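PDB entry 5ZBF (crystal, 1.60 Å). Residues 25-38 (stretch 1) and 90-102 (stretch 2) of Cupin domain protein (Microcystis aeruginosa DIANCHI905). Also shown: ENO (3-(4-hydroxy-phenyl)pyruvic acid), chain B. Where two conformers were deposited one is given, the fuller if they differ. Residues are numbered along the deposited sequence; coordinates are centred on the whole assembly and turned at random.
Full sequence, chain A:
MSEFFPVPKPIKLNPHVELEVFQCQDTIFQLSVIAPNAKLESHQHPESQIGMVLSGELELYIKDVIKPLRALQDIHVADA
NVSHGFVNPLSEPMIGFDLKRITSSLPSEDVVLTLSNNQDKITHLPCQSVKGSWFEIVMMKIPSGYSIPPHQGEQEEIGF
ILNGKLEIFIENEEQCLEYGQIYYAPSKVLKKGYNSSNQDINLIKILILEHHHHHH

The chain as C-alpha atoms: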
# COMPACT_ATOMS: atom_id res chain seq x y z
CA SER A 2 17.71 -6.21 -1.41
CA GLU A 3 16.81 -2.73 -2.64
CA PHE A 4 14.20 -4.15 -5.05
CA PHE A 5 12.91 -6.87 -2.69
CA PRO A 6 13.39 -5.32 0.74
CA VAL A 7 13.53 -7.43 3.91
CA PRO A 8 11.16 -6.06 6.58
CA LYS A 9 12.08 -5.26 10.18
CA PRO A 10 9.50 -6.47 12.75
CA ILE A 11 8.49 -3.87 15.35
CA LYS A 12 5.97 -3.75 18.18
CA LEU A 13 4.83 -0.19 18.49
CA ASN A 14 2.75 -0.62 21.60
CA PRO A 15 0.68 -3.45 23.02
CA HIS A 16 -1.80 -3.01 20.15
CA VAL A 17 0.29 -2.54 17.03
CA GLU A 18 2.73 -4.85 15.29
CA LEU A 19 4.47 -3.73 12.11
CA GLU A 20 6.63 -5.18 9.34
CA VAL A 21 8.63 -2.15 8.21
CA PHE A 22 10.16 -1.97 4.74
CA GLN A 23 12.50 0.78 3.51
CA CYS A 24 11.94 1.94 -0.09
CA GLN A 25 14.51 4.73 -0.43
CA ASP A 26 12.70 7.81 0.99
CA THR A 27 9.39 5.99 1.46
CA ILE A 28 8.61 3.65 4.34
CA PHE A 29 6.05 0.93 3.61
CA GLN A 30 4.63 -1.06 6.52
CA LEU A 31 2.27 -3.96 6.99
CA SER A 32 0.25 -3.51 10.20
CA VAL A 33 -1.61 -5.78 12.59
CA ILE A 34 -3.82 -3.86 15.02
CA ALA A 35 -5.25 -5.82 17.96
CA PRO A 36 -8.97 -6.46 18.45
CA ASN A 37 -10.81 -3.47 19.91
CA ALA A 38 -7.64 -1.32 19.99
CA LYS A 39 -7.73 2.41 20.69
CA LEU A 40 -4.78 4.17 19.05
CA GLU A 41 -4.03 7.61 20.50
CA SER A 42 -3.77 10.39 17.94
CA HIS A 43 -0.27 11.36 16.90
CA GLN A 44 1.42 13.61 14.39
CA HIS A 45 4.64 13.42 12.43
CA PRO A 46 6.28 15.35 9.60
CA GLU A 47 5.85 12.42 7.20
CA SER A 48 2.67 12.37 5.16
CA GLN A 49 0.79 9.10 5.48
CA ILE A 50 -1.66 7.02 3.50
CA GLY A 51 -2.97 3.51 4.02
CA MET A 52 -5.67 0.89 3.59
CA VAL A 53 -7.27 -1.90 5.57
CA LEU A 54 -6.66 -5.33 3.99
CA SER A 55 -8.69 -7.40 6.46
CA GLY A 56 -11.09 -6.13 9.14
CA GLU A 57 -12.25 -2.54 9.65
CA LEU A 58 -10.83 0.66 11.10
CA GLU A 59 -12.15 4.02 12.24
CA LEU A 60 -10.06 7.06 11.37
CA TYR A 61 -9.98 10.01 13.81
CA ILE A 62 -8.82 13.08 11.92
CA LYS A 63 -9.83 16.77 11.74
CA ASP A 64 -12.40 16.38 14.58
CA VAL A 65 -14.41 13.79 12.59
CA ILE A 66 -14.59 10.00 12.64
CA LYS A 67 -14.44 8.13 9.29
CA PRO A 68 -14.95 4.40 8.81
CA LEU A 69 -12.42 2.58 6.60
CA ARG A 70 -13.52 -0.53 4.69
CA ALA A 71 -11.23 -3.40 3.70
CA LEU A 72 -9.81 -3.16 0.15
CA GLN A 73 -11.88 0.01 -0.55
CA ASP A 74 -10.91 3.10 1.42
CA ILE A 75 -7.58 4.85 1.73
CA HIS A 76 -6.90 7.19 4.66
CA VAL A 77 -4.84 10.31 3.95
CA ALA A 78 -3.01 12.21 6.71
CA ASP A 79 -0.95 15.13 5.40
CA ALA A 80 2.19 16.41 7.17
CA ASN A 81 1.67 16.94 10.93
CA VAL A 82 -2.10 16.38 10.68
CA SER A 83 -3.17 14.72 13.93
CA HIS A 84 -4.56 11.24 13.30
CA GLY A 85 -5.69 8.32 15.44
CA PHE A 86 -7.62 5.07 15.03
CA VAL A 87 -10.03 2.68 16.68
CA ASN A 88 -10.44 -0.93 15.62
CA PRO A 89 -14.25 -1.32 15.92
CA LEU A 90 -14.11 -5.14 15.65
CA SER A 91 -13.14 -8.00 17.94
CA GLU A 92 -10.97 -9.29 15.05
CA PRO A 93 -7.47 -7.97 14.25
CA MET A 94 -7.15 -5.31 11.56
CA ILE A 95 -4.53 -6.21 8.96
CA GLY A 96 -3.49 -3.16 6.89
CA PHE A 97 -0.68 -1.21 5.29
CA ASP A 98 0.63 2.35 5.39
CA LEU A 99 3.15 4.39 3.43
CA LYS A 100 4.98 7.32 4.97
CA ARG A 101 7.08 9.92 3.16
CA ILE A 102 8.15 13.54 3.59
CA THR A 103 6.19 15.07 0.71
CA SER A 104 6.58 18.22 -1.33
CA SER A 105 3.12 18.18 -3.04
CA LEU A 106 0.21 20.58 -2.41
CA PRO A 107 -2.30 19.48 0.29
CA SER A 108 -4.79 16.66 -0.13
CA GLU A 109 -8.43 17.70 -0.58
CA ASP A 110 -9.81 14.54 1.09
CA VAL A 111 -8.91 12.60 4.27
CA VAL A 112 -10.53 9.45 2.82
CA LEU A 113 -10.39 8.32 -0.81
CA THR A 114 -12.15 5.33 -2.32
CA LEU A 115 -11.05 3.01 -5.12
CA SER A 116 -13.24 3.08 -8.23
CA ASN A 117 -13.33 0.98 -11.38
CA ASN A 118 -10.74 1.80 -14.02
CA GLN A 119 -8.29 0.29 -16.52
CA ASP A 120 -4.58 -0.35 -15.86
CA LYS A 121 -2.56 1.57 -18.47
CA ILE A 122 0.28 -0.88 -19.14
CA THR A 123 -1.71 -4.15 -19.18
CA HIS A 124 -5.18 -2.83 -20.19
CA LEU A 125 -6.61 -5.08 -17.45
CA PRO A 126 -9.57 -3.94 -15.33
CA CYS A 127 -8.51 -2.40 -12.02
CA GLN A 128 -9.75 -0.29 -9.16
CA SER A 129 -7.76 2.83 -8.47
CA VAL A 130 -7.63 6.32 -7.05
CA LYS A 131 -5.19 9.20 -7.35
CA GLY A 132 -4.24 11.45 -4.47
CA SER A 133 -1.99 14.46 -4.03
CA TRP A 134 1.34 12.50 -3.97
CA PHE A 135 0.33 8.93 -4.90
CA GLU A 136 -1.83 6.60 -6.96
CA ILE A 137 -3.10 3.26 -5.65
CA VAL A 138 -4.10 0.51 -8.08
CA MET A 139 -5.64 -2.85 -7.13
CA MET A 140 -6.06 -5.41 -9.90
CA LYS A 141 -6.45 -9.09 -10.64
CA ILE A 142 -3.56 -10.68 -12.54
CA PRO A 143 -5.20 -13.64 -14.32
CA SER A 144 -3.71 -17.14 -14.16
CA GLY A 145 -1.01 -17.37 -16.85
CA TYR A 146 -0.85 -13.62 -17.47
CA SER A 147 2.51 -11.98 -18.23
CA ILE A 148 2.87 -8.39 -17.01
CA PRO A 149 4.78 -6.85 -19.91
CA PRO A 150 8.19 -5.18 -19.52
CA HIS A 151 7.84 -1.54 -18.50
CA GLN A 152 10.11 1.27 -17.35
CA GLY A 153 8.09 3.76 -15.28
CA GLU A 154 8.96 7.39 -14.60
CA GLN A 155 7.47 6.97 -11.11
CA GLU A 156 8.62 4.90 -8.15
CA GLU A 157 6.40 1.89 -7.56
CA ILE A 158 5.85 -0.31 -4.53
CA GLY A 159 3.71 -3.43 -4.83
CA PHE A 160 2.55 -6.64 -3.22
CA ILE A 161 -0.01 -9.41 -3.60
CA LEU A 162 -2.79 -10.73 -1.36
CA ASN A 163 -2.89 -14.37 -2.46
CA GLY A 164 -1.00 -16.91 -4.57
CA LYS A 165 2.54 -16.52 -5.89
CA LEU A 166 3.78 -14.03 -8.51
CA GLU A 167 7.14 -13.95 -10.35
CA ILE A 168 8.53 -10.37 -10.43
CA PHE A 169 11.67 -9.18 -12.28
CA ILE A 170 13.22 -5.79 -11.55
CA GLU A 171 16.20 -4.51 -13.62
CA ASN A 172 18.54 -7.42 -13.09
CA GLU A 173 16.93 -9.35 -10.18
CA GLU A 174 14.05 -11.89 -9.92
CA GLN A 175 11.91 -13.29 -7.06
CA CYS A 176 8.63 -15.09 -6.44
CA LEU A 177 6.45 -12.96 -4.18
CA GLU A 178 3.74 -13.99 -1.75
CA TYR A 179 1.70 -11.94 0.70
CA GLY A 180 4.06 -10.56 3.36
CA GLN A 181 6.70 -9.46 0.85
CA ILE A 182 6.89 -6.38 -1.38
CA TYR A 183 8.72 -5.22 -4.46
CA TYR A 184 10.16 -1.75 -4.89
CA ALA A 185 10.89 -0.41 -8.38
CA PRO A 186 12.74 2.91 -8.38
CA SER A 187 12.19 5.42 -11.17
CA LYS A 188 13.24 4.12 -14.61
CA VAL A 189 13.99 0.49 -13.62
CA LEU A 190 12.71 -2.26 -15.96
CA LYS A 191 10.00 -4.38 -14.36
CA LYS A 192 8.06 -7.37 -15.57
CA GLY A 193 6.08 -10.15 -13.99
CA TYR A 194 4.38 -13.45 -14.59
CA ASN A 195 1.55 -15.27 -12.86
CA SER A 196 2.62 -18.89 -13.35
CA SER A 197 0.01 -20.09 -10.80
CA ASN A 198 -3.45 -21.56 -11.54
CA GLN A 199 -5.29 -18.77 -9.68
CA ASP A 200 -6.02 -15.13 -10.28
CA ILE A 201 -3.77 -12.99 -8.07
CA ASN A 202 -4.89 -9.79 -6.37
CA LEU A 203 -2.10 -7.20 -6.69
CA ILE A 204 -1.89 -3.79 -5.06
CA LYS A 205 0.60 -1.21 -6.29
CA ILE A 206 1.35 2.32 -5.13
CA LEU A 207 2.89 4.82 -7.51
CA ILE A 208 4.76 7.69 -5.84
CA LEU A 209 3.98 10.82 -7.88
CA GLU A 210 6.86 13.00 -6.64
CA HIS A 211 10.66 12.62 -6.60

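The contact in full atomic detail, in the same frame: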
# COMPACT_ATOMS: atom_id res chain seq x y z
N GLN A 25 13.82 3.45 -0.37
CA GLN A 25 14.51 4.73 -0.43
C GLN A 25 13.88 5.73 0.55
O GLN A 25 13.98 5.51 1.76
CB GLN A 25 14.60 5.25 -1.87
CG GLN A 25 15.62 4.47 -2.68
CD GLN A 25 15.77 4.96 -4.11
OE1 GLN A 25 15.27 6.02 -4.49
NE2 GLN A 25 16.47 4.18 -4.91
N ASP A 26 13.22 6.78 0.08
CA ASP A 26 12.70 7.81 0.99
C ASP A 26 11.26 7.56 1.42
O ASP A 26 10.66 8.40 2.11
CB ASP A 26 12.85 9.20 0.38
CG ASP A 26 14.30 9.60 0.19
OD1 ASP A 26 15.16 9.19 1.00
OD2 ASP A 26 14.58 10.34 -0.78
N THR A 27 10.71 6.41 1.03
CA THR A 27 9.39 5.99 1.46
C THR A 27 9.52 4.78 2.38
O THR A 27 10.29 3.86 2.11
CB THR A 27 8.53 5.60 0.24
OG1 THR A 27 8.55 6.68 -0.71
CG2 THR A 27 7.10 5.29 0.64
N ILE A 28 8.77 4.81 3.48
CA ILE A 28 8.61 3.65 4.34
C ILE A 28 7.25 3.01 4.04
O ILE A 28 6.22 3.68 4.05
CB ILE A 28 8.67 4.04 5.82
CG1 ILE A 28 10.05 4.60 6.17
CG2 ILE A 28 8.33 2.86 6.71
CD1 ILE A 28 10.02 5.54 7.36
N PHE A 29 7.27 1.71 3.77
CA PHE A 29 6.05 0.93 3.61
C PHE A 29 5.98 -0.01 4.81
O PHE A 29 6.97 -0.66 5.15
CB PHE A 29 6.10 0.11 2.31
CG PHE A 29 4.92 -0.81 2.12
CD1 PHE A 29 3.83 -0.42 1.37
CD2 PHE A 29 4.90 -2.08 2.71
CE1 PHE A 29 2.74 -1.26 1.20
CE2 PHE A 29 3.81 -2.91 2.56
CZ PHE A 29 2.73 -2.52 1.78
N GLN A 30 4.81 -0.10 5.44
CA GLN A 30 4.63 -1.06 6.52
C GLN A 30 3.35 -1.86 6.43
O GLN A 30 2.31 -1.34 6.05
CB GLN A 30 4.74 -0.36 7.89
CG GLN A 30 3.71 0.73 8.12
CD GLN A 30 4.06 1.64 9.29
OE1 GLN A 30 5.22 1.89 9.58
NE2 GLN A 30 3.04 2.16 9.95
N LEU A 31 3.45 -3.14 6.77
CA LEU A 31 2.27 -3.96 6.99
C LEU A 31 1.98 -3.91 8.49
O LEU A 31 2.92 -4.01 9.29
CB LEU A 31 2.52 -5.41 6.55
CG LEU A 31 2.80 -5.69 5.08
CD1 LEU A 31 3.25 -7.13 4.88
CD2 LEU A 31 1.57 -5.38 4.24
N SER A 32 0.71 -3.72 8.82
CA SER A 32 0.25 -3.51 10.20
C SER A 32 -0.69 -4.60 10.66
O SER A 32 -1.50 -5.09 9.88
CB SER A 32 -0.51 -2.18 10.29
OG SER A 32 0.35 -1.07 10.22
N VAL A 33 -0.61 -4.96 11.94
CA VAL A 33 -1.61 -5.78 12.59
C VAL A 33 -2.01 -5.02 13.85
O VAL A 33 -1.19 -4.84 14.77
CB VAL A 33 -1.10 -7.18 12.95
CG1 VAL A 33 -2.23 -8.00 13.56
CG2 VAL A 33 -0.51 -7.88 11.73
N ILE A 34 -3.26 -4.58 13.88
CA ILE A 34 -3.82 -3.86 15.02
C ILE A 34 -4.75 -4.78 15.80
O ILE A 34 -5.68 -5.38 15.25
CB ILE A 34 -4.56 -2.58 14.59
CG1 ILE A 34 -3.59 -1.59 13.92
CG2 ILE A 34 -5.26 -1.92 15.78
CD1 ILE A 34 -4.23 -0.31 13.45
N ALA A 35 -4.52 -4.88 17.11
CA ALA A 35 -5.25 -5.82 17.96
C ALA A 35 -6.76 -5.57 17.98
O ALA A 35 -7.21 -4.43 17.81
CB ALA A 35 -4.71 -5.75 19.38
N PRO A 36 -7.55 -6.63 18.22
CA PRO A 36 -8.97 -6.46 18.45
C PRO A 36 -9.29 -5.33 19.42
O PRO A 36 -8.60 -5.16 20.44
CB PRO A 36 -9.39 -7.82 19.02
CG PRO A 36 -8.43 -8.78 18.40
CD PRO A 36 -7.14 -8.04 18.32
N ASN A 37 -10.28 -4.53 19.07
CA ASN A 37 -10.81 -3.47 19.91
C ASN A 37 -9.82 -2.36 20.31
O ASN A 37 -10.11 -1.58 21.20
CB ASN A 37 -11.45 -4.08 21.16
CG ASN A 37 -12.47 -5.17 20.83
OD1 ASN A 37 -13.58 -4.88 20.37
ND2 ASN A 37 -12.10 -6.42 21.06
N ALA A 38 -8.68 -2.29 19.64
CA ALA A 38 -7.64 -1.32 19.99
C ALA A 38 -8.10 0.12 19.83
O ALA A 38 -8.76 0.46 18.86
CB ALA A 38 -6.40 -1.55 19.14
N LEU A 90 -13.80 -3.72 15.62
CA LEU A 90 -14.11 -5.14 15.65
C LEU A 90 -13.32 -5.90 16.70
O LEU A 90 -12.24 -5.47 17.13
CB LEU A 90 -13.81 -5.77 14.28
CG LEU A 90 -14.43 -5.18 13.02
CD1 LEU A 90 -14.10 -6.10 11.86
CD2 LEU A 90 -15.94 -5.02 13.16
N SER A 91 -13.84 -7.07 17.06
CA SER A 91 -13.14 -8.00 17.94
C SER A 91 -12.23 -8.95 17.14
O SER A 91 -11.80 -9.99 17.65
CB SER A 91 -14.14 -8.79 18.79
OG SER A 91 -14.96 -7.90 19.54
N GLU A 92 -11.92 -8.58 15.90
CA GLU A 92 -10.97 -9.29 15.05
C GLU A 92 -9.80 -8.33 14.80
O GLU A 92 -10.01 -7.11 14.78
CB GLU A 92 -11.62 -9.63 13.71
CG GLU A 92 -12.74 -10.66 13.77
CD GLU A 92 -12.24 -12.06 14.06
OE1 GLU A 92 -12.98 -12.83 14.70
OE2 GLU A 92 -11.11 -12.39 13.66
N PRO A 93 -8.58 -8.87 14.60
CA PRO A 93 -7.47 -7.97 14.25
C PRO A 93 -7.74 -7.23 12.95
O PRO A 93 -8.48 -7.72 12.10
CB PRO A 93 -6.27 -8.92 14.07
CG PRO A 93 -6.87 -10.26 13.83
CD PRO A 93 -8.17 -10.28 14.58
N MET A 94 -7.15 -6.04 12.82
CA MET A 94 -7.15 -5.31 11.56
C MET A 94 -5.78 -5.54 10.93
O MET A 94 -4.74 -5.26 11.55
CB MET A 94 -7.41 -3.83 11.81
CG MET A 94 -7.65 -2.93 10.58
SD MET A 94 -6.23 -2.72 9.50
CE MET A 94 -5.06 -2.06 10.67
N ILE A 95 -5.76 -6.09 9.72
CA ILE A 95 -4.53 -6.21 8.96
C ILE A 95 -4.55 -5.12 7.89
O ILE A 95 -5.51 -5.06 7.12
CB ILE A 95 -4.37 -7.60 8.31
CG1 ILE A 95 -4.60 -8.76 9.32
CG2 ILE A 95 -3.02 -7.70 7.63
CD1 ILE A 95 -3.73 -8.75 10.53
N GLY A 96 -3.53 -4.26 7.85
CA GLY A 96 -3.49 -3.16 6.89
C GLY A 96 -2.10 -2.81 6.42
O GLY A 96 -1.14 -3.51 6.72
N PHE A 97 -1.99 -1.75 5.62
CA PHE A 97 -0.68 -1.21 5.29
C PHE A 97 -0.73 0.29 5.33
O PHE A 97 -1.82 0.88 5.25
CB PHE A 97 -0.18 -1.69 3.92
CG PHE A 97 -0.91 -1.11 2.74
CD1 PHE A 97 -0.48 0.06 2.12
CD2 PHE A 97 -2.01 -1.75 2.22
CE1 PHE A 97 -1.14 0.58 1.02
CE2 PHE A 97 -2.67 -1.25 1.12
CZ PHE A 97 -2.24 -0.08 0.52
N ASP A 98 0.44 0.90 5.49
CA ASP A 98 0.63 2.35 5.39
C ASP A 98 1.89 2.66 4.60
O ASP A 98 2.81 1.84 4.57
CB ASP A 98 0.83 3.02 6.76
CG ASP A 98 -0.17 2.58 7.80
OD1 ASP A 98 0.21 1.75 8.66
OD2 ASP A 98 -1.31 3.08 7.78
N LEU A 99 1.94 3.85 4.02
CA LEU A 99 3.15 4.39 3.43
C LEU A 99 3.36 5.75 4.04
O LEU A 99 2.40 6.49 4.23
CB LEU A 99 3.02 4.55 1.92
CG LEU A 99 3.02 3.26 1.13
CD1 LEU A 99 1.58 2.80 0.94
CD2 LEU A 99 3.73 3.44 -0.20
N LYS A 100 4.61 6.05 4.37
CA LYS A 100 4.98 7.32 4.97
C LYS A 100 6.17 7.92 4.22
O LYS A 100 7.11 7.20 3.87
CB LYS A 100 5.29 7.16 6.45
CG LYS A 100 4.04 6.87 7.28
CD LYS A 100 4.37 6.30 8.64
CE LYS A 100 5.09 7.29 9.52
NZ LYS A 100 5.12 6.80 10.92
N ARG A 101 6.11 9.23 3.99
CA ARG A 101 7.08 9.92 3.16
C ARG A 101 6.99 11.40 3.46
O ARG A 101 5.89 11.92 3.63
CB ARG A 101 6.75 9.68 1.69
CG ARG A 101 7.72 10.31 0.72
CD ARG A 101 7.18 10.27 -0.69
NE ARG A 101 8.11 10.94 -1.59
CZ ARG A 101 9.24 10.41 -2.05
NH1 ARG A 101 10.00 11.12 -2.87
NH2 ARG A 101 9.61 9.17 -1.72
N ILE A 102 8.14 12.08 3.55
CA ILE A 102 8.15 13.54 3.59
C ILE A 102 7.83 14.02 2.17
O ILE A 102 8.60 13.77 1.25
CB ILE A 102 9.52 14.11 4.01
CG1 ILE A 102 9.91 13.64 5.42
CG2 ILE A 102 9.50 15.64 3.94
CD1 ILE A 102 9.08 14.25 6.53
O4 ENO B . -0.38 6.35 11.89
C9 ENO B . 0.12 3.98 15.49
C8 ENO B . 0.01 4.38 16.82
C7 ENO B . -0.78 5.48 17.16
C6 ENO B . -1.47 6.17 16.17
C5 ENO B . -1.36 5.76 14.84
C4 ENO B . -0.57 4.67 14.49
O3 ENO B . -0.89 5.88 18.46
C3 ENO B . -0.46 4.26 13.03
C2 ENO B . 0.26 5.38 12.29
C1 ENO B . 1.71 5.33 12.09
O2 ENO B . 2.34 4.25 12.22
O1 ENO B . 2.30 6.39 11.79
O HOH W 1 10.66 10.84 3.28
O HOH W 2 12.11 7.69 -2.57
O HOH W 3 -2.02 0.66 9.55

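The strand of residues 27-34 and the strand that begins at M94 run antiparallel, joined by backbone hydrogen bonds in reciprocal pairs. I28 N donates to K100 O and K100 N to I28 O, both at 2.9 Å. The same exchange links Q30 with D98, S32 with G96, and I34 with M94. The shortest are S32 N to G96 O and I34 N to M94 O, each 2.8 Å.

Side chains add polar links. Q30 NE2 donates to D98 OD1 (3.1 Å) and also to O2 of the bound ENO (3.2 Å). K100 NZ donates to ENO O1 (3.0 Å), so both strands hold the ligand's carboxylate. Water 3 donates to D98 OD1 (2.6 Å) and lies 3.0 Å from S32 OG. Near the start of the first strand, R101 NH2 donates to T27 OG1 (2.9 Å), and water 2 bridges R101 NH2 and D26 N.

Beyond the strands, N37 N donates to L90 O (2.9 Å), tying the A35-A38 type II turn to the other stretch.

The face bearing F29, L31, V33, I95, F97 and L99 is apolar. The F29 and F97 rings are nearly parallel but slid apart, with F29 CE1 3.6 Å from F97 CD1. V33 CG1 meets I95 CD1 at 3.5 Å. On the other face, I34 CD1 packs against M94 CE at 3.4 Å. G96 leaves room there: a CB would crowd M94 SD.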